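Side-chain contacts in putative preprotein translocase, SecG subunit (Thermus thermophilus, PDB 5AWW), which probably takes part in protein export across the cell membrane as the two-helix SecG subunit of the SecYEG translocon: residues T6-F11 with L68-W73; A16-Y21 with V57-V62; V23-P28 with G50-L55. All blocks are in the same frame, centred on the assembly; numbering follows the deposited sequence.

Contact 1. Residues T6-F11 with L68-W73; sequences TLVILF and LVIGLW. With OLC ((2R)-2,3-dihydroxypropyl (9Z)-octadec-9-enoate), chain K.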
loop_
_atom_site.group_PDB
_atom_site.type_symbol
_atom_site.label_atom_id
_atom_site.label_comp_id
_atom_site.label_asym_id
_atom_site.label_seq_id
_atom_site.Cartn_x
_atom_site.Cartn_y
_atom_site.Cartn_z
ATOM N N THR C 6 32.733 7.940 19.721
ATOM C CA THR C 6 32.907 6.636 19.095
ATOM C C THR C 6 32.103 5.575 19.832
ATOM O O THR C 6 31.530 4.686 19.211
ATOM C CB THR C 6 34.386 6.215 19.058
ATOM O OG1 THR C 6 35.147 7.197 18.344
ATOM C CG2 THR C 6 34.543 4.865 18.373
ATOM N N LEU C 7 32.058 5.679 21.158
ATOM C CA LEU C 7 31.310 4.732 21.981
ATOM C C LEU C 7 29.807 4.892 21.779
ATOM O O LEU C 7 29.064 3.906 21.747
ATOM C CB LEU C 7 31.663 4.907 23.459
ATOM C CG LEU C 7 33.046 4.424 23.903
ATOM C CD1 LEU C 7 33.294 4.790 25.354
ATOM C CD2 LEU C 7 33.184 2.926 23.691
ATOM N N VAL C 8 29.366 6.140 21.650
ATOM C CA VAL C 8 27.967 6.426 21.355
ATOM C C VAL C 8 27.581 5.841 19.998
ATOM O O VAL C 8 26.523 5.222 19.851
ATOM C CB VAL C 8 27.688 7.941 21.360
ATOM C CG1 VAL C 8 26.269 8.227 20.888
ATOM C CG2 VAL C 8 27.919 8.516 22.747
ATOM N N ILE C 9 28.450 6.030 19.012
ATOM C CA ILE C 9 28.207 5.515 17.671
ATOM C C ILE C 9 28.185 3.992 17.673
ATOM O O ILE C 9 27.344 3.380 17.017
ATOM C CB ILE C 9 29.264 6.025 16.676
ATOM C CG1 ILE C 9 29.122 7.536 16.495
ATOM C CG2 ILE C 9 29.120 5.330 15.332
ATOM C CD1 ILE C 9 30.369 8.195 15.974
ATOM N N LEU C 10 29.105 3.387 18.419
ATOM C CA LEU C 10 29.145 1.936 18.549
ATOM C C LEU C 10 27.864 1.420 19.191
ATOM O O LEU C 10 27.354 0.369 18.809
ATOM C CB LEU C 10 30.360 1.495 19.366
ATOM C CG LEU C 10 31.705 1.491 18.635
ATOM C CD1 LEU C 10 32.836 1.143 19.590
ATOM C CD2 LEU C 10 31.675 0.525 17.460
ATOM N N PHE C 11 27.342 2.163 20.162
ATOM C CA PHE C 11 26.077 1.789 20.781
ATOM C C PHE C 11 24.935 1.881 19.777
ATOM O O PHE C 11 24.069 1.011 19.734
ATOM C CB PHE C 11 25.787 2.662 21.999
ATOM C CG PHE C 11 26.059 1.977 23.305
ATOM C CD1 PHE C 11 27.305 2.063 23.903
ATOM C CD2 PHE C 11 25.073 1.231 23.928
ATOM C CE1 PHE C 11 27.558 1.426 25.102
ATOM C CE2 PHE C 11 25.320 0.592 25.126
ATOM C CZ PHE C 11 26.562 0.690 25.712
ATOM N N LEU C 68 18.410 10.992 18.167
ATOM C CA LEU C 68 18.277 12.351 18.677
ATOM C C LEU C 68 19.563 12.806 19.379
ATOM O O LEU C 68 19.951 13.972 19.285
ATOM C CB LEU C 68 17.080 12.455 19.630
ATOM C CG LEU C 68 15.694 12.255 19.002
ATOM C CD1 LEU C 68 14.575 12.634 19.971
ATOM C CD2 LEU C 68 15.569 13.036 17.703
ATOM N N VAL C 69 20.226 11.883 20.069
ATOM C CA VAL C 69 21.472 12.191 20.767
ATOM C C VAL C 69 22.580 12.542 19.777
ATOM O O VAL C 69 23.246 13.569 19.922
ATOM C CB VAL C 69 21.934 11.014 21.665
ATOM C CG1 VAL C 69 23.424 11.113 21.972
ATOM C CG2 VAL C 69 21.126 10.979 22.954
ATOM N N ILE C 70 22.770 11.693 18.771
ATOM C CA ILE C 70 23.777 11.946 17.746
ATOM C C ILE C 70 23.456 13.232 16.990
ATOM O O ILE C 70 24.355 13.989 16.621
ATOM C CB ILE C 70 23.885 10.772 16.759
ATOM C CG1 ILE C 70 24.250 9.491 17.509
ATOM C CG2 ILE C 70 24.924 11.061 15.686
ATOM C CD1 ILE C 70 24.328 8.270 16.630
ATOM N N GLY C 71 22.167 13.479 16.777
ATOM C CA GLY C 71 21.726 14.714 16.158
ATOM C C GLY C 71 22.072 15.950 16.972
ATOM O O GLY C 71 22.461 16.977 16.419
ATOM N N LEU C 72 21.938 15.855 18.291
ATOM C CA LEU C 72 22.198 17.001 19.158
ATOM C C LEU C 72 23.673 17.144 19.519
ATOM O O LEU C 72 24.059 18.092 20.203
ATOM C CB LEU C 72 21.369 16.901 20.443
ATOM C CG LEU C 72 19.867 17.163 20.319
ATOM C CD1 LEU C 72 19.188 17.017 21.670
ATOM C CD2 LEU C 72 19.608 18.543 19.733
ATOM N N TRP C 73 24.494 16.206 19.058
ATOM C CA TRP C 73 25.909 16.189 19.420
ATOM C C TRP C 73 26.641 17.417 18.883
ATOM O O TRP C 73 26.458 17.800 17.727
ATOM C CB TRP C 73 26.573 14.910 18.908
ATOM C CG TRP C 73 27.795 14.519 19.682
ATOM C CD1 TRP C 73 29.084 14.872 19.411
ATOM C CD2 TRP C 73 27.842 13.701 20.858
ATOM N NE1 TRP C 73 29.931 14.323 20.345
ATOM C CE2 TRP C 73 29.194 13.600 21.244
ATOM C CE3 TRP C 73 26.871 13.043 21.622
ATOM C CZ2 TRP C 73 29.600 12.868 22.359
ATOM C CZ3 TRP C 73 27.278 12.316 22.730
ATOM C CH2 TRP C 73 28.631 12.236 23.087
HETATM C C18 OLC K . 34.054 12.091 13.991
HETATM C C10 OLC K . 32.514 2.306 13.638
HETATM C C9 OLC K . 32.628 1.045 14.046
HETATM C C17 OLC K . 34.106 10.824 14.819
HETATM C C11 OLC K . 32.910 3.423 14.573
HETATM C C8 OLC K . 32.232 -0.090 13.133
HETATM C C16 OLC K . 34.085 9.587 13.928
HETATM C C12 OLC K . 33.398 4.628 13.780
HETATM C C7 OLC K . 33.189 -1.260 13.316
HETATM C C15 OLC K . 33.937 8.324 14.767
HETATM C C13 OLC K . 33.435 5.865 14.669
HETATM C C6 OLC K . 32.690 -2.479 12.553
HETATM C C14 OLC K . 33.873 7.089 13.878
#

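Contact 2. Residues A16-Y21 with V57-V62; sequences AGLLVY and VILGVV. With OLC ((2R)-2,3-dihydroxypropyl (9Z)-octadec-9-enoate), chain N.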
loop_
_atom_site.group_PDB
_atom_site.type_symbol
_atom_site.label_atom_id
_atom_site.label_comp_id
_atom_site.label_asym_id
_atom_site.label_seq_id
_atom_site.Cartn_x
_atom_site.Cartn_y
_atom_site.Cartn_z
ATOM N N ALA C 16 21.209 -0.986 16.466
ATOM C CA ALA C 16 20.693 -1.166 15.114
ATOM C C ALA C 16 20.733 -2.630 14.689
ATOM O O ALA C 16 19.706 -3.210 14.331
ATOM C CB ALA C 16 21.475 -0.313 14.135
ATOM N N GLY C 17 21.924 -3.221 14.737
ATOM C CA GLY C 17 22.118 -4.598 14.321
ATOM C C GLY C 17 21.310 -5.580 15.144
ATOM O O GLY C 17 20.714 -6.516 14.608
ATOM N N LEU C 18 21.290 -5.364 16.455
ATOM C CA LEU C 18 20.509 -6.200 17.353
ATOM C C LEU C 18 19.032 -6.115 16.997
ATOM O O LEU C 18 18.315 -7.118 17.031
ATOM C CB LEU C 18 20.734 -5.784 18.807
ATOM C CG LEU C 18 19.961 -6.548 19.881
ATOM C CD1 LEU C 18 20.228 -8.041 19.779
ATOM C CD2 LEU C 18 20.340 -6.025 21.255
ATOM N N LEU C 19 18.588 -4.911 16.646
ATOM C CA LEU C 19 17.200 -4.689 16.264
ATOM C C LEU C 19 16.876 -5.440 14.974
ATOM O O LEU C 19 15.810 -6.050 14.847
ATOM C CB LEU C 19 16.923 -3.197 16.099
ATOM C CG LEU C 19 15.462 -2.770 16.224
ATOM C CD1 LEU C 19 14.912 -3.158 17.587
ATOM C CD2 LEU C 19 15.327 -1.276 15.994
ATOM N N VAL C 20 17.807 -5.396 14.025
ATOM C CA VAL C 20 17.678 -6.156 12.787
ATOM C C VAL C 20 17.529 -7.642 13.081
ATOM O O VAL C 20 16.647 -8.308 12.534
ATOM C CB VAL C 20 18.891 -5.951 11.863
ATOM C CG1 VAL C 20 18.758 -6.807 10.610
ATOM C CG2 VAL C 20 19.031 -4.488 11.499
ATOM N N TYR C 21 18.394 -8.153 13.953
ATOM C CA TYR C 21 18.358 -9.561 14.328
ATOM C C TYR C 21 17.005 -9.927 14.926
ATOM O O TYR C 21 16.381 -10.905 14.517
ATOM C CB TYR C 21 19.481 -9.889 15.317
ATOM C CG TYR C 21 19.523 -11.344 15.735
ATOM C CD1 TYR C 21 20.181 -12.291 14.960
ATOM C CD2 TYR C 21 18.905 -11.768 16.906
ATOM C CE1 TYR C 21 20.219 -13.622 15.339
ATOM C CE2 TYR C 21 18.937 -13.097 17.291
ATOM C CZ TYR C 21 19.595 -14.019 16.505
ATOM O OH TYR C 21 19.629 -15.341 16.890
ATOM N N VAL C 57 10.349 -3.061 21.298
ATOM C CA VAL C 57 9.793 -1.740 21.579
ATOM C C VAL C 57 10.820 -0.875 22.307
ATOM O O VAL C 57 11.099 0.268 21.905
ATOM C CB VAL C 57 8.508 -1.821 22.418
ATOM C CG1 VAL C 57 8.051 -0.427 22.811
ATOM C CG2 VAL C 57 7.418 -2.545 21.647
ATOM N N ILE C 58 11.393 -1.437 23.366
ATOM C CA ILE C 58 12.420 -0.749 24.141
ATOM C C ILE C 58 13.605 -0.321 23.278
ATOM O O ILE C 58 14.070 0.815 23.368
ATOM C CB ILE C 58 12.928 -1.632 25.295
ATOM C CG1 ILE C 58 11.819 -1.819 26.331
ATOM C CG2 ILE C 58 14.162 -1.021 25.941
ATOM C CD1 ILE C 58 12.229 -2.643 27.517
ATOM N N LEU C 59 14.078 -1.231 22.432
ATOM C CA LEU C 59 15.231 -0.953 21.585
ATOM C C LEU C 59 14.886 0.028 20.472
ATOM O O LEU C 59 15.765 0.688 19.919
ATOM C CB LEU C 59 15.785 -2.247 20.993
ATOM C CG LEU C 59 16.557 -3.129 21.971
ATOM C CD1 LEU C 59 17.067 -4.374 21.272
ATOM C CD2 LEU C 59 17.704 -2.351 22.594
ATOM N N GLY C 60 13.603 0.112 20.142
ATOM C CA GLY C 60 13.135 1.074 19.167
ATOM C C GLY C 60 13.225 2.454 19.779
ATOM O O GLY C 60 13.723 3.397 19.155
ATOM N N VAL C 61 12.754 2.565 21.017
ATOM C CA VAL C 61 12.832 3.833 21.731
ATOM C C VAL C 61 14.289 4.247 21.941
ATOM O O VAL C 61 14.642 5.410 21.755
ATOM C CB VAL C 61 12.110 3.766 23.092
ATOM C CG1 VAL C 61 12.303 5.064 23.864
ATOM C CG2 VAL C 61 10.630 3.484 22.887
ATOM N N VAL C 62 15.129 3.287 22.314
ATOM C CA VAL C 62 16.548 3.550 22.534
ATOM C C VAL C 62 17.223 4.004 21.244
ATOM O O VAL C 62 18.012 4.945 21.249
ATOM C CB VAL C 62 17.278 2.305 23.089
ATOM C CG1 VAL C 62 18.786 2.493 23.031
ATOM C CG2 VAL C 62 16.828 2.019 24.508
HETATM C C18 OLC N . 21.240 -16.028 20.615
HETATM C C10 OLC N . 24.912 -7.634 16.586
HETATM C C17 OLC N . 21.119 -14.523 20.490
HETATM C C11 OLC N . 23.655 -8.282 17.116
HETATM C C16 OLC N . 22.229 -13.944 19.618
HETATM C C12 OLC N . 23.883 -9.779 17.300
HETATM C C15 OLC N . 22.006 -12.455 19.369
HETATM C C13 OLC N . 22.731 -10.426 18.063
HETATM C C14 OLC N . 23.026 -11.889 18.385
#

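Contact 3. Residues V23-P28 with G50-L55; sequences VLVQEP and GGLYRL. With OLC ((2R)-2,3-dihydroxypropyl (9Z)-octadec-9-enoate), chain M; OLC ((2R)-2,3-dihydroxypropyl (9Z)-octadec-9-enoate), chain L.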
loop_
_atom_site.group_PDB
_atom_site.type_symbol
_atom_site.label_atom_id
_atom_site.label_comp_id
_atom_site.label_asym_id
_atom_site.label_seq_id
_atom_site.Cartn_x
_atom_site.Cartn_y
_atom_site.Cartn_z
ATOM N N VAL C 23 14.091 -8.408 14.675
ATOM C CA VAL C 23 13.003 -8.307 13.705
ATOM C C VAL C 23 13.009 -9.498 12.743
ATOM O O VAL C 23 11.965 -10.106 12.494
ATOM C CB VAL C 23 13.083 -6.987 12.910
ATOM C CG1 VAL C 23 12.102 -6.996 11.748
ATOM C CG2 VAL C 23 12.811 -5.805 13.828
ATOM N N LEU C 24 14.184 -9.837 12.220
ATOM C CA LEU C 24 14.322 -10.972 11.310
ATOM C C LEU C 24 13.925 -12.296 11.967
ATOM O O LEU C 24 13.301 -13.145 11.334
ATOM C CB LEU C 24 15.757 -11.060 10.783
ATOM C CG LEU C 24 16.113 -10.039 9.700
ATOM C CD1 LEU C 24 17.563 -10.175 9.265
ATOM C CD2 LEU C 24 15.177 -10.197 8.513
ATOM N N VAL C 25 14.286 -12.462 13.237
ATOM C CA VAL C 25 13.955 -13.674 13.983
ATOM C C VAL C 25 12.444 -13.824 14.173
ATOM O O VAL C 25 11.894 -14.914 13.996
ATOM C CB VAL C 25 14.653 -13.694 15.363
ATOM C CG1 VAL C 25 13.996 -14.704 16.293
ATOM C CG2 VAL C 25 16.134 -13.996 15.201
ATOM N N GLN C 26 11.777 -12.731 14.527
ATOM C CA GLN C 26 10.332 -12.759 14.723
ATOM C C GLN C 26 9.603 -12.928 13.395
ATOM O O GLN C 26 9.042 -11.974 12.858
ATOM C CB GLN C 26 9.854 -11.488 15.424
ATOM C CG GLN C 26 10.463 -11.272 16.795
ATOM C CD GLN C 26 9.831 -10.114 17.534
ATOM O OE1 GLN C 26 8.609 -9.958 17.537
ATOM N NE2 GLN C 26 10.659 -9.289 18.162
ATOM N N GLU C 27 9.620 -14.150 12.873
ATOM C CA GLU C 27 8.949 -14.458 11.617
ATOM C C GLU C 27 7.444 -14.565 11.826
ATOM O O GLU C 27 6.989 -15.232 12.754
ATOM C CB GLU C 27 9.497 -15.755 11.019
ATOM C CG GLU C 27 10.994 -15.735 10.773
ATOM C CD GLU C 27 11.491 -16.983 10.069
ATOM O OE1 GLU C 27 10.656 -17.730 9.519
ATOM O OE2 GLU C 27 12.719 -17.218 10.068
ATOM N N PRO C 28 6.664 -13.897 10.963
ATOM C CA PRO C 28 5.201 -13.917 11.069
ATOM C C PRO C 28 4.612 -15.301 10.798
ATOM O O PRO C 28 5.137 -16.038 9.962
ATOM C CB PRO C 28 4.755 -12.917 9.991
ATOM C CG PRO C 28 5.966 -12.089 9.698
ATOM C CD PRO C 28 7.126 -13.012 9.880
ATOM N N GLY C 50 6.804 -12.553 23.243
ATOM C CA GLY C 50 6.497 -11.408 24.081
ATOM C C GLY C 50 7.722 -10.698 24.622
ATOM O O GLY C 50 7.779 -9.464 24.635
ATOM N N GLY C 51 8.701 -11.475 25.077
ATOM C CA GLY C 51 9.943 -10.918 25.580
ATOM C C GLY C 51 10.658 -10.123 24.507
ATOM O O GLY C 51 11.161 -9.025 24.757
ATOM N N LEU C 52 10.686 -10.678 23.300
ATOM C CA LEU C 52 11.306 -10.010 22.164
ATOM C C LEU C 52 10.427 -8.878 21.638
ATOM O O LEU C 52 10.926 -7.943 21.022
ATOM C CB LEU C 52 11.604 -11.005 21.040
ATOM C CG LEU C 52 12.733 -12.023 21.234
ATOM C CD1 LEU C 52 12.332 -13.152 22.177
ATOM C CD2 LEU C 52 13.179 -12.581 19.890
ATOM N N TYR C 53 9.121 -8.971 21.870
ATOM C CA TYR C 53 8.202 -7.885 21.533
ATOM C C TYR C 53 8.556 -6.645 22.351
ATOM O O TYR C 53 8.847 -5.569 21.805
ATOM C CB TYR C 53 6.749 -8.300 21.793
ATOM C CG TYR C 53 5.730 -7.189 21.632
ATOM C CD1 TYR C 53 5.393 -6.364 22.700
ATOM C CD2 TYR C 53 5.093 -6.976 20.416
ATOM C CE1 TYR C 53 4.462 -5.351 22.558
ATOM C CE2 TYR C 53 4.159 -5.964 20.265
ATOM C CZ TYR C 53 3.847 -5.155 21.338
ATOM O OH TYR C 53 2.919 -4.150 21.191
ATOM N N ARG C 54 8.532 -6.814 23.668
ATOM C CA ARG C 54 8.838 -5.737 24.598
ATOM C C ARG C 54 10.270 -5.245 24.388
ATOM O O ARG C 54 10.549 -4.042 24.478
ATOM C CB ARG C 54 8.628 -6.211 26.040
ATOM C CG ARG C 54 8.272 -5.106 27.024
ATOM C CD ARG C 54 8.229 -5.643 28.449
ATOM N NE ARG C 54 9.381 -6.495 28.732
ATOM C CZ ARG C 54 10.536 -6.057 29.225
ATOM N NH1 ARG C 54 10.697 -4.769 29.500
ATOM N NH2 ARG C 54 11.528 -6.910 29.446
ATOM N N LEU C 55 11.172 -6.179 24.091
ATOM C CA LEU C 55 12.567 -5.834 23.843
ATOM C C LEU C 55 12.719 -4.990 22.582
ATOM O O LEU C 55 13.527 -4.062 22.542
ATOM C CB LEU C 55 13.426 -7.093 23.729
ATOM C CG LEU C 55 14.920 -6.858 23.507
ATOM C CD1 LEU C 55 15.491 -5.960 24.594
ATOM C CD2 LEU C 55 15.666 -8.179 23.456
HETATM C C10 OLC M . 12.912 1.406 29.136
HETATM C C9 OLC M . 12.462 1.119 30.361
HETATM C C17 OLC M . 18.607 7.172 26.337
HETATM C C11 OLC M . 12.947 2.820 28.591
HETATM C C8 OLC M . 12.475 -0.330 30.790
HETATM C C16 OLC M . 17.588 6.133 25.892
HETATM C C12 OLC M . 14.230 3.033 27.788
HETATM C C7 OLC M . 12.971 -0.474 32.224
HETATM C C15 OLC M . 16.435 6.044 26.884
HETATM C C13 OLC M . 14.576 4.516 27.676
HETATM C C6 OLC M . 13.524 -1.882 32.435
HETATM C C14 OLC M . 15.668 4.751 26.639
HETATM C C5 OLC M . 12.453 -2.953 32.224
HETATM C C4 OLC M . 13.071 -4.352 32.167
HETATM C C3 OLC M . 12.060 -5.497 32.326
HETATM C C18 OLC L . 10.050 6.776 19.306
HETATM C C10 OLC L . 5.153 0.361 18.213
HETATM C C9 OLC L . 4.241 -0.438 18.766
HETATM C C17 OLC L . 9.856 6.478 17.834
HETATM C C11 OLC L . 6.282 0.941 19.036
HETATM C C8 OLC L . 4.317 -0.793 20.232
HETATM C C16 OLC L . 8.858 5.344 17.624
HETATM C C12 OLC L . 7.633 0.568 18.429
HETATM C C7 OLC L . 2.940 -0.681 20.877
HETATM C C15 OLC L . 9.301 4.066 18.333
HETATM C C13 OLC L . 8.683 1.636 18.728
HETATM C C6 OLC L . 2.995 -1.052 22.356
HETATM C C14 OLC L . 8.265 2.968 18.117
#

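Contact 1. Residues T6-F11 with L68-W73
Val8 meets Val69, Ile70 and Trp73 in a small apolar contact where the two membrane helices of SecG stand side by side near the chain termini. Residues 6-11 lie in the early part of helix 3-25. Residues 68-73 cover the end region of helix 50-72 and Trp73. The patch buries about 165 Å², both sides summed.

Val8 divides its work between two methyls. CG1 stands anti to the backbone N (chi1 173°) and takes the two aliphatic partners. It lies 4.1 Å from CG1 of Ile70, and the two side chains pass each other in opposite directions. It is 4.2 Å from CG1 of Val69, which it meets at a slant. CG2 of Val8 serves the indole instead. It comes within 3.8 Å of CH2 of Trp73, with CZ3 of the same ring almost as near, and it reaches the ring obliquely. The methyl therefore meets the far end of the six-membered ring.

Other parts of helix 3-25 share these partners. The Trp73 ring also meets Tyr5, their planes about 30° apart, and Ile70 touches Tyr5 and Tyr12. On another side of helix 3-25, CD2 of Leu10 packs 3.6 Å from C9 of a monoolein chain, and CD1 of Ile9 touches the same lipid.

No hydrogen bond or ion pair joins the two segments. The contact thus rests on dispersion and on keeping apolar groups together, which suits predicted transmembrane helices. With no directional bond, the fit depends on the shapes of the valine methyls and their three partners.

Contact 2. Residues A16-Y21 with V57-V62
Leu59 reaches from helix 50-72 toward Leu18 and Leu19 of helix 3-25 and carries most of this contact. Its CB meets CD1 of Leu19 at 3.6 Å, and these two side chains run past each other in opposite senses. CG stands anti to the carbonyl carbon (chi1 -74°), and the extended second torsion sends CD1 on toward Leu18. At the tip, CD1 lies 3.7 Å from CD2 of Leu18, with CG of Leu18 close behind. Here the two leucines cross at about a right angle. Leu59 also touches Leu22, one turn along from Leu18.

Leu18 has a second duty. Its CD1 lies 3.9 Å from C13 of a bound monoolein. The same lipid chain runs over one face of the Tyr21 ring, where C15 comes 3.8 Å from CE2, toward the rim. Replacing Tyr21 with an alanine would take away that flat face and would probably leave this stretch of the lipid chain less well held.

The short helix axes approach to 10.2 Å at 150°. This is leucine-rich packing of an antiparallel transmembrane helical hairpin, the core architecture of SecG.

Contact 3. Residues V23-P28 with G50-L55
Gln26, just past the end of helix 3-25, and Leu52, in the first turn of helix 50-72, pass each other in opposite directions. CG of Gln26 is anti to the carbonyl carbon (chi1 -60°), and the chain is extended beyond it. The terminal amide is thereby carried across to the other helix. NE2 lies 3.5 Å from CB of Leu52, so it rests beside the root of that side chain. It also donates a hydrogen bond to the backbone O of Leu52 at 3.2 Å. That bond is weak, being well bent at 124°. The same carbonyl oxygen also pairs with OG1 of Thr56, which it shares with the backbone O of Tyr53.

The other end of the amide has a stronger partner elsewhere. OE1 of Gln26 is hydrogen-bonded to an aromatic side chain of another protein chain. The buried amide therefore has partners for both its ends, and its rotation is probably set by that pairing.

Val25 adds a looser apolar touch, with CG1 4.3 Å from CD2 of Leu52. On helix 50-72, Tyr53 points its CB away from residues 23-28 and meets a lipid chain and an aromatic ring of another protein chain.

Gln26 is the centre of an inverse gamma turn, which leads the chain out of its helix. A glutamine thus makes a weak bridge at the loop end of the helical hairpin, where the connection between the two transmembrane helices begins and ends.

Overall arrangement
All three contacts join helix 3-25 to helix 50-72, and they are nested along the chain. Contact 1 encloses contact 2, which encloses contact 3, as an antiparallel hairpin requires. Centres of contacts 1 and 2 lie about 15 Å apart, those of contacts 2 and 3 about 10 Å, and those of contacts 1 and 3 about 25 Å. They follow the hairpin from the chain ends to the connecting loop. Contacts 1 and 2 are wholly apolar; contact 3 adds one weak hydrogen bond by the loop. Another protein chain and lipids pack around the pair, consistent with SecG as a membrane-embedded translocon subunit.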